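PDB 6QVI: ComZ from Thermus thermophilus, which is a competence-associated pilin that probably acts as a DNA receptor at the pilus tip during natural transformation. Local coordinates for residues Leu32-Val37 against Leu61-Thr66; Val375-Asp380 against Leu404-Asn409; Gly411-Asn416 against Leu433-Glu438. All coordinates share one frame; numbering follows the deposited sequence.

Contact 1 (Leu32-Val37 against Leu61-Thr66); sequences LFQQYV and LDRDGT
The helical segment Leu32-Val37, within helix 12-40, faces the irregular loop Leu61-Thr66, and the two backbones stay well apart, the nearest CA atoms being those of Gln35 and Leu61 at 7.8 Å. Arg63 spans the gap because its chain is long: bent at chi2, it lays its guanidinium alongside the helix. NH2 of Arg63 donates to the backbone O of Gln34 over 2.9 Å, with an N-H...O angle of 156°; the acceptor lies in the guanidinium plane, whereas the donor stands above the carbonyl plane. The Gln34 side chain, extended with CG anti to the backbone N (chi1 -166°), crosses Arg63 at about a right angle and sets OE1 over the guanidinium face, 3.0 Å from Arg63 CZ, with the amide and guanidinium planes 40° apart. Val37 CG2 meets the edge of the group, 3.8 Å from Arg63 NH2. An alanine here, without the guanidinium, would give up the bond to Gln34 O and would probably leave the loop less firmly held to the helix. Gln35, bent at chi2, has its amide fixed from outside: NE2 donates to Asp60 O and OE1 accepts from Arg39. The loop also braces itself, for Asp64 OD2 accepts from Thr66 N in an Asx turn and from Thr66 OG1, while Asp60 receives the backbone N of Asp64 and Gly65. Helix 12-40 is thus held between this loop and the antiparallel sheet, where Leu32 packs on Phe127 and Ile129 of strand 120-130 and Phe33 meets Phe518 of strand 517-529 edge-to-face.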
loop_
_atom_site.group_PDB
_atom_site.type_symbol
_atom_site.label_atom_id
_atom_site.label_comp_id
_atom_site.label_asym_id
_atom_site.label_seq_id
_atom_site.Cartn_x
_atom_site.Cartn_y
_atom_site.Cartn_z
ATOM N N LEU A 32 -10.661 3.994 -22.446
ATOM C CA LEU A 32 -9.335 3.511 -22.102
ATOM C C LEU A 32 -8.777 4.293 -20.913
ATOM O O LEU A 32 -8.346 3.706 -19.913
ATOM C CB LEU A 32 -8.427 3.624 -23.320
ATOM C CG LEU A 32 -7.143 2.789 -23.302
ATOM C CD1 LEU A 32 -7.489 1.322 -23.049
ATOM C CD2 LEU A 32 -6.341 2.942 -24.604
ATOM N N PHE A 33 -8.880 5.624 -20.966
ATOM C CA PHE A 33 -8.507 6.439 -19.823
ATOM C C PHE A 33 -9.318 6.060 -18.593
ATOM O O PHE A 33 -8.811 6.147 -17.468
ATOM C CB PHE A 33 -8.702 7.935 -20.135
ATOM C CG PHE A 33 -8.385 8.857 -18.969
ATOM C CD1 PHE A 33 -9.396 9.354 -18.163
ATOM C CD2 PHE A 33 -7.088 9.214 -18.671
ATOM C CE1 PHE A 33 -9.122 10.204 -17.085
ATOM C CE2 PHE A 33 -6.802 10.042 -17.558
ATOM C CZ PHE A 33 -7.814 10.534 -16.782
ATOM N N GLN A 34 -10.578 5.663 -18.773
ATOM C CA GLN A 34 -11.365 5.326 -17.598
ATOM C C GLN A 34 -10.934 3.981 -17.030
ATOM O O GLN A 34 -10.953 3.776 -15.812
ATOM C CB GLN A 34 -12.857 5.311 -17.906
ATOM C CG GLN A 34 -13.633 5.308 -16.613
ATOM C CD GLN A 34 -15.028 4.759 -16.738
ATOM O OE1 GLN A 34 -15.221 3.540 -16.766
ATOM N NE2 GLN A 34 -16.012 5.639 -16.751
ATOM N N GLN A 35 -10.490 3.072 -17.894
ATOM C CA GLN A 35 -9.861 1.855 -17.416
ATOM C C GLN A 35 -8.554 2.169 -16.703
ATOM O O GLN A 35 -8.144 1.416 -15.815
ATOM C CB GLN A 35 -9.635 0.904 -18.589
ATOM C CG GLN A 35 -10.905 0.172 -19.015
ATOM C CD GLN A 35 -11.140 -1.064 -18.172
ATOM O OE1 GLN A 35 -10.246 -1.889 -18.019
ATOM N NE2 GLN A 35 -12.324 -1.178 -17.588
ATOM N N TYR A 36 -7.903 3.287 -17.063
ATOM C CA TYR A 36 -6.677 3.693 -16.391
ATOM C C TYR A 36 -6.950 4.298 -15.014
ATOM O O TYR A 36 -6.168 4.094 -14.089
ATOM C CB TYR A 36 -5.903 4.691 -17.254
ATOM C CG TYR A 36 -5.009 5.611 -16.433
ATOM C CD1 TYR A 36 -5.420 6.889 -16.078
ATOM C CD2 TYR A 36 -3.752 5.178 -15.996
ATOM C CE1 TYR A 36 -4.618 7.710 -15.333
ATOM C CE2 TYR A 36 -2.923 6.005 -15.244
ATOM C CZ TYR A 36 -3.365 7.272 -14.914
ATOM O OH TYR A 36 -2.562 8.115 -14.166
ATOM N N VAL A 37 -8.041 5.038 -14.863
ATOM C CA VAL A 37 -8.381 5.600 -13.557
ATOM C C VAL A 37 -8.996 4.544 -12.660
ATOM O O VAL A 37 -8.952 4.673 -11.434
ATOM C CB VAL A 37 -9.323 6.818 -13.661
ATOM C CG1 VAL A 37 -8.889 7.762 -14.786
ATOM C CG2 VAL A 37 -10.780 6.371 -13.817
ATOM N N LEU A 61 -13.767 -4.714 -18.565
ATOM C CA LEU A 61 -14.803 -3.926 -19.223
ATOM C C LEU A 61 -16.040 -3.859 -18.361
ATOM O O LEU A 61 -16.727 -2.834 -18.329
ATOM C CB LEU A 61 -15.147 -4.566 -20.560
ATOM C CG LEU A 61 -13.939 -4.635 -21.467
ATOM C CD1 LEU A 61 -14.287 -5.321 -22.723
ATOM C CD2 LEU A 61 -13.558 -3.202 -21.820
ATOM N N ASP A 62 -16.357 -4.951 -17.677
ATOM C CA ASP A 62 -17.423 -4.876 -16.696
ATOM C C ASP A 62 -17.126 -3.853 -15.607
ATOM O O ASP A 62 -18.019 -3.107 -15.193
ATOM C CB ASP A 62 -17.672 -6.216 -16.051
ATOM C CG ASP A 62 -18.772 -6.127 -15.044
ATOM O OD1 ASP A 62 -18.535 -5.614 -13.934
ATOM O OD2 ASP A 62 -19.875 -6.626 -15.371
ATOM N N ARG A 63 -15.894 -3.871 -15.071
ATOM C CA ARG A 63 -15.539 -3.292 -13.755
ATOM C C ARG A 63 -16.142 -4.113 -12.610
ATOM O O ARG A 63 -16.807 -3.583 -11.727
ATOM C CB ARG A 63 -15.921 -1.807 -13.629
ATOM C CG ARG A 63 -14.785 -0.815 -13.975
ATOM C CD ARG A 63 -15.303 0.523 -14.590
ATOM N NE ARG A 63 -14.261 1.551 -14.651
ATOM C CZ ARG A 63 -14.311 2.710 -13.997
ATOM N NH1 ARG A 63 -15.353 2.997 -13.230
ATOM N NH2 ARG A 63 -13.313 3.579 -14.091
ATOM N N ASP A 64 -15.876 -5.429 -12.633
ATOM C CA ASP A 64 -16.163 -6.344 -11.532
ATOM C C ASP A 64 -15.005 -7.315 -11.282
ATOM O O ASP A 64 -15.167 -8.273 -10.520
ATOM C CB ASP A 64 -17.449 -7.141 -11.796
ATOM C CG ASP A 64 -17.264 -8.193 -12.891
ATOM O OD1 ASP A 64 -18.088 -9.125 -13.001
ATOM O OD2 ASP A 64 -16.264 -8.091 -13.634
ATOM N N GLY A 65 -13.840 -7.116 -11.870
ATOM C CA GLY A 65 -12.803 -8.105 -11.712
ATOM C C GLY A 65 -12.769 -9.174 -12.783
ATOM O O GLY A 65 -11.817 -9.961 -12.811
ATOM N N THR A 66 -13.764 -9.234 -13.666
ATOM C CA THR A 66 -13.674 -10.141 -14.798
ATOM C C THR A 66 -12.786 -9.481 -15.833
ATOM O O THR A 66 -13.065 -8.360 -16.267
ATOM C CB THR A 66 -15.049 -10.408 -15.392
ATOM O OG1 THR A 66 -15.954 -10.802 -14.355
ATOM C CG2 THR A 66 -14.967 -11.488 -16.480
#

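Contact 2 (Val375-Asp380 against Leu404-Asn409)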
loop_
_atom_site.group_PDB
_atom_site.type_symbol
_atom_site.label_atom_id
_atom_site.label_comp_id
_atom_site.label_asym_id
_atom_site.label_seq_id
_atom_site.Cartn_x
_atom_site.Cartn_y
_atom_site.Cartn_z
ATOM N N VAL A 375 2.433 14.111 17.097
ATOM C CA VAL A 375 3.802 13.656 17.020
ATOM C C VAL A 375 4.648 14.177 18.147
ATOM O O VAL A 375 4.687 15.351 18.373
ATOM C CB VAL A 375 4.458 13.976 15.674
ATOM C CG1 VAL A 375 3.665 14.984 14.933
ATOM C CG2 VAL A 375 5.863 14.480 15.834
ATOM N N LEU A 376 5.344 13.265 18.818
ATOM C CA LEU A 376 6.221 13.547 19.930
ATOM C C LEU A 376 7.634 13.349 19.522
ATOM O O LEU A 376 8.009 12.276 19.233
ATOM C CB LEU A 376 5.930 12.569 21.027
ATOM C CG LEU A 376 4.458 12.305 21.111
ATOM C CD1 LEU A 376 4.153 11.317 22.195
ATOM C CD2 LEU A 376 3.740 13.591 21.369
ATOM N N GLU A 377 8.439 14.382 19.512
ATOM C CA GLU A 377 9.808 14.220 19.120
ATOM C C GLU A 377 10.719 14.174 20.312
ATOM O O GLU A 377 10.623 14.993 21.168
ATOM C CB GLU A 377 10.236 15.368 18.229
ATOM C CG GLU A 377 9.299 15.627 17.078
ATOM C CD GLU A 377 9.763 16.728 16.155
ATOM O OE1 GLU A 377 10.905 16.716 15.681
ATOM O OE2 GLU A 377 8.966 17.620 15.891
ATOM N N GLY A 378 11.614 13.206 20.347
ATOM C CA GLY A 378 12.561 13.055 21.428
ATOM C C GLY A 378 11.895 12.477 22.634
ATOM O O GLY A 378 12.273 12.728 23.738
ATOM N N ILE A 379 10.930 11.634 22.388
ATOM C CA ILE A 379 10.103 11.048 23.432
ATOM C C ILE A 379 9.871 9.608 23.019
ATOM O O ILE A 379 9.685 9.335 21.832
ATOM C CB ILE A 379 8.758 11.789 23.575
ATOM C CG1 ILE A 379 8.938 13.123 24.312
ATOM C CG2 ILE A 379 7.715 10.901 24.256
ATOM C CD1 ILE A 379 7.677 13.975 24.323
ATOM N N ASP A 380 10.006 8.684 23.954
ATOM C CA ASP A 380 9.576 7.329 23.686
ATOM C C ASP A 380 8.147 7.152 24.188
ATOM O O ASP A 380 7.641 7.933 24.996
ATOM C CB ASP A 380 10.536 6.329 24.325
ATOM C CG ASP A 380 11.873 6.250 23.568
ATOM O OD1 ASP A 380 12.862 5.637 24.048
ATOM O OD2 ASP A 380 11.917 6.818 22.450
ATOM N N LEU A 404 9.236 10.476 17.107
ATOM C CA LEU A 404 10.390 10.779 16.284
ATOM C C LEU A 404 11.627 10.999 17.140
ATOM O O LEU A 404 11.539 11.371 18.314
ATOM C CB LEU A 404 10.114 12.029 15.444
ATOM C CG LEU A 404 8.805 12.046 14.643
ATOM C CD1 LEU A 404 8.824 13.273 13.769
ATOM C CD2 LEU A 404 8.599 10.764 13.813
ATOM N N LYS A 405 12.790 10.784 16.545
ATOM C CA LYS A 405 14.016 11.081 17.264
ATOM C C LYS A 405 14.307 12.570 17.213
ATOM O O LYS A 405 13.989 13.259 16.249
ATOM C CB LYS A 405 15.206 10.310 16.686
ATOM C CG LYS A 405 15.066 8.817 16.756
ATOM C CD LYS A 405 16.372 8.169 16.310
ATOM C CE LYS A 405 16.317 6.668 16.484
ATOM N NZ LYS A 405 17.602 6.051 16.070
ATOM N N LEU A 406 14.919 13.070 18.268
ATOM C CA LEU A 406 15.334 14.461 18.323
ATOM C C LEU A 406 16.681 14.485 19.027
ATOM O O LEU A 406 16.760 14.115 20.199
ATOM C CB LEU A 406 14.301 15.315 19.045
ATOM C CG LEU A 406 14.534 16.819 18.924
ATOM C CD1 LEU A 406 14.984 17.236 17.483
ATOM C CD2 LEU A 406 13.287 17.604 19.387
ATOM N N GLY A 407 17.730 14.872 18.303
ATOM C CA GLY A 407 19.078 14.779 18.830
ATOM C C GLY A 407 19.492 13.372 19.215
ATOM O O GLY A 407 20.213 13.175 20.207
ATOM N N GLY A 408 19.053 12.382 18.442
ATOM C CA GLY A 408 19.360 10.991 18.692
ATOM C C GLY A 408 18.574 10.353 19.817
ATOM O O GLY A 408 18.633 9.129 19.966
ATOM N N ASN A 409 17.770 11.122 20.542
ATOM C CA ASN A 409 16.952 10.641 21.639
ATOM C C ASN A 409 15.511 10.487 21.187
ATOM O O ASN A 409 15.019 11.220 20.322
ATOM C CB ASN A 409 17.006 11.609 22.824
ATOM C CG ASN A 409 18.398 11.777 23.386
ATOM O OD1 ASN A 409 19.091 10.790 23.630
ATOM N ND2 ASN A 409 18.840 13.029 23.537
#
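Two consecutive coils of the beta-solenoid domain meet here, strand 375-377 of one lying parallel to strand 404-406 of the next; over these short segments the strand directions differ by 30°. Leu404 pairs with Glu377, and its backbone turns both polar atoms to the earlier strand. Its N donates to Leu376 O at 3.0 Å, and its O accepts from Gly378 N at 2.7 Å in a nearly straight bond lying in the carbonyl plane. This is the usual parallel pattern, in which one residue bonds to the two that flank its partner. Glu377 and Leu404 point the same way and run side by side, the Glu377 CG 4.0 Å from the Leu404 CB. Both have CG anti to the carbonyl carbon, so the aliphatic part of the glutamate packs like a hydrocarbon while its carboxylate reaches on to a salt bridge with Arg305, which satisfies a buried charge. Val375 adds to the same apolar row: its CG2 approaches Leu404 CD1 obliquely, at 3.8 Å. After Glu377 the chain leaves its strand at Gly378, whose positive phi (76°) glycine adopts readily; a side chain there would probably also crowd Leu406 CB. The Gly378 CA makes a CA-H...O contact of 3.3 Å with Asn409 O. Leu406 to Asn409 form a type I' turn, with Gly407 and Gly408 suited to its positive phi values, closed by bonds in both directions, Asn409 N to Leu406 O and Leu406 N to Asn409 O. Since strand 374-377 also pairs in parallel with strand 304-309, the in-register stacking of parallel strands from coil to coil is that of a parallel beta-solenoid.

Contact 3 (Gly411-Asn416 against Leu433-Glu438); sequences GNLDIN and LGFVAE
Apolar packing carries most of this contact, and no hydrogen bond joins Gly411-Asn416 to Leu433-Glu438. Leu413, with CG anti to the backbone N (chi1 174°), reaches across with CD2 to Phe435, 3.4 Å from CD1 and 3.7 Å from CB. The two side chains cross at about a right angle, the methyl coming to the ring obliquely, at the end where it joins its own backbone. Phe435 holds its ring there with CG anti to the carbonyl carbon (chi1 -69°). Two residues on, on the same side of the strand, Ala437 needs no more than its methyl: CB lies 4.2 Å from Leu413 CB and 3.5 Å from Gly411 O. A branched leucine and a flat ring thus fill the wider part of the gap, and an alanine fits where the two backbones converge toward Gly411 and Glu438, whose CA atoms are 5.1 Å apart. Gly411 itself, at a phi of 90°, has a conformation in which a side chain would press on the preceding carbonyl. Polar bonding is directed elsewhere. Backbone hydrogen bonds tie Asn412 to Ala381 of strand 380-383, and Leu413 to Tyr442 of strand 441-443 and to Asp440 just before it. Glu438 OE2 accepts from the backbone N of Lys405, in the preceding coil, and also forms a salt bridge with Arg295 of helix 294-301. Asp414, whose neighbours Leu413 and Ile415 point inward to the other segment, forms a salt bridge with Arg444 instead. Strands 409-415 and 432-437 belong to different parallel stacks and face each other through buried hydrocarbon, as the walls of a beta-solenoid do around its interior.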
loop_
_atom_site.group_PDB
_atom_site.type_symbol
_atom_site.label_atom_id
_atom_site.label_comp_id
_atom_site.label_asym_id
_atom_site.label_seq_id
_atom_site.Cartn_x
_atom_site.Cartn_y
_atom_site.Cartn_z
ATOM N N GLY A 411 11.922 8.435 19.951
ATOM C CA GLY A 411 11.513 7.806 18.713
ATOM C C GLY A 411 11.146 6.340 18.801
ATOM O O GLY A 411 10.835 5.733 17.754
ATOM N N ASN A 412 11.163 5.742 19.992
ATOM C CA ASN A 412 10.851 4.323 20.118
ATOM C C ASN A 412 9.448 4.133 20.677
ATOM O O ASN A 412 8.902 4.999 21.364
ATOM C CB ASN A 412 11.869 3.604 20.999
ATOM C CG ASN A 412 13.277 3.749 20.476
ATOM O OD1 ASN A 412 13.681 3.065 19.524
ATOM N ND2 ASN A 412 14.034 4.663 21.078
ATOM N N LEU A 413 8.879 2.964 20.382
ATOM C CA LEU A 413 7.500 2.646 20.711
ATOM C C LEU A 413 7.439 1.224 21.248
ATOM O O LEU A 413 8.086 0.318 20.709
ATOM C CB LEU A 413 6.611 2.743 19.458
ATOM C CG LEU A 413 5.139 2.296 19.576
ATOM C CD1 LEU A 413 4.432 2.930 20.810
ATOM C CD2 LEU A 413 4.301 2.441 18.274
ATOM N N ASP A 414 6.660 1.033 22.312
ATOM C CA ASP A 414 6.467 -0.273 22.939
ATOM C C ASP A 414 4.968 -0.469 23.136
ATOM O O ASP A 414 4.306 0.382 23.745
ATOM C CB ASP A 414 7.234 -0.381 24.267
ATOM C CG ASP A 414 8.726 -0.747 24.072
ATOM O OD1 ASP A 414 9.348 -0.276 23.101
ATOM O OD2 ASP A 414 9.282 -1.531 24.888
ATOM N N ILE A 415 4.431 -1.578 22.604
ATOM C CA ILE A 415 3.017 -1.925 22.732
ATOM C C ILE A 415 2.983 -3.263 23.462
ATOM O O ILE A 415 3.162 -4.324 22.844
ATOM C CB ILE A 415 2.329 -2.004 21.367
ATOM C CG1 ILE A 415 2.529 -0.687 20.615
ATOM C CG2 ILE A 415 0.835 -2.259 21.495
ATOM C CD1 ILE A 415 1.713 -0.583 19.344
ATOM N N ASN A 416 2.754 -3.232 24.781
ATOM C CA ASN A 416 2.922 -4.450 25.562
ATOM C C ASN A 416 1.613 -5.149 25.876
ATOM O O ASN A 416 1.630 -6.337 26.217
ATOM C CB ASN A 416 3.658 -4.161 26.877
ATOM C CG ASN A 416 4.956 -3.403 26.660
ATOM O OD1 ASN A 416 5.667 -3.648 25.680
ATOM N ND2 ASN A 416 5.301 -2.521 27.596
ATOM N N LEU A 433 -5.675 3.243 13.482
ATOM C CA LEU A 433 -4.713 4.119 14.136
ATOM C C LEU A 433 -3.338 3.695 13.663
ATOM O O LEU A 433 -2.978 2.516 13.757
ATOM C CB LEU A 433 -4.807 4.025 15.659
ATOM C CG LEU A 433 -3.783 4.872 16.402
ATOM C CD1 LEU A 433 -3.953 6.312 15.983
ATOM C CD2 LEU A 433 -3.941 4.701 17.915
ATOM N N GLY A 434 -2.590 4.635 13.118
ATOM C CA GLY A 434 -1.283 4.342 12.578
ATOM C C GLY A 434 -0.178 4.769 13.517
ATOM O O GLY A 434 -0.328 5.708 14.295
ATOM N N PHE A 435 0.970 4.114 13.390
ATOM C CA PHE A 435 2.096 4.414 14.260
ATOM C C PHE A 435 3.345 4.608 13.423
ATOM O O PHE A 435 3.765 3.695 12.702
ATOM C CB PHE A 435 2.289 3.302 15.279
ATOM C CG PHE A 435 1.190 3.250 16.290
ATOM C CD1 PHE A 435 1.318 3.922 17.500
ATOM C CD2 PHE A 435 0.001 2.582 16.009
ATOM C CE1 PHE A 435 0.305 3.905 18.420
ATOM C CE2 PHE A 435 -1.014 2.565 16.929
ATOM C CZ PHE A 435 -0.860 3.225 18.144
ATOM N N VAL A 436 3.953 5.779 13.555
ATOM C CA VAL A 436 5.245 6.058 12.953
ATOM C C VAL A 436 6.233 6.125 14.100
ATOM O O VAL A 436 6.036 6.890 15.050
ATOM C CB VAL A 436 5.233 7.357 12.129
ATOM C CG1 VAL A 436 6.605 7.651 11.527
ATOM C CG2 VAL A 436 4.189 7.256 11.027
ATOM N N ALA A 437 7.265 5.288 14.038
ATOM C CA ALA A 437 8.347 5.327 15.013
ATOM C C ALA A 437 9.664 5.430 14.258
ATOM O O ALA A 437 10.020 4.517 13.503
ATOM C CB ALA A 437 8.328 4.077 15.903
ATOM N N GLU A 438 10.401 6.522 14.482
ATOM C CA GLU A 438 11.670 6.677 13.781
ATOM C C GLU A 438 12.692 5.679 14.289
ATOM O O GLU A 438 13.640 5.340 13.570
ATOM C CB GLU A 438 12.180 8.125 13.923
ATOM C CG GLU A 438 13.604 8.354 13.428
ATOM C CD GLU A 438 14.006 9.857 13.322
ATOM O OE1 GLU A 438 15.057 10.144 12.680
ATOM O OE2 GLU A 438 13.293 10.741 13.856
#

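In the fold
Contacts 2 and 3 share the beta-solenoid, their centres about 11 Å apart, and both are largely buried; contact 1 is a surface contact of the pilin-like part, its centre about 45 Å from that of contact 2 and about 38 Å from that of contact 3, on the opposite side of the chain's centre. Strands 398-406 and 409-415 follow each other and link the two solenoid contacts, which also touch where Asp380 OD2 probably accepts from Asn412 N. Their chemistry differs with direction: contact 2 runs along a stack of strands and uses backbone hydrogen bonds, contact 3 crosses between stacks and uses hydrocarbon. Contact 1 relies on one long polar side chain between helix and loop.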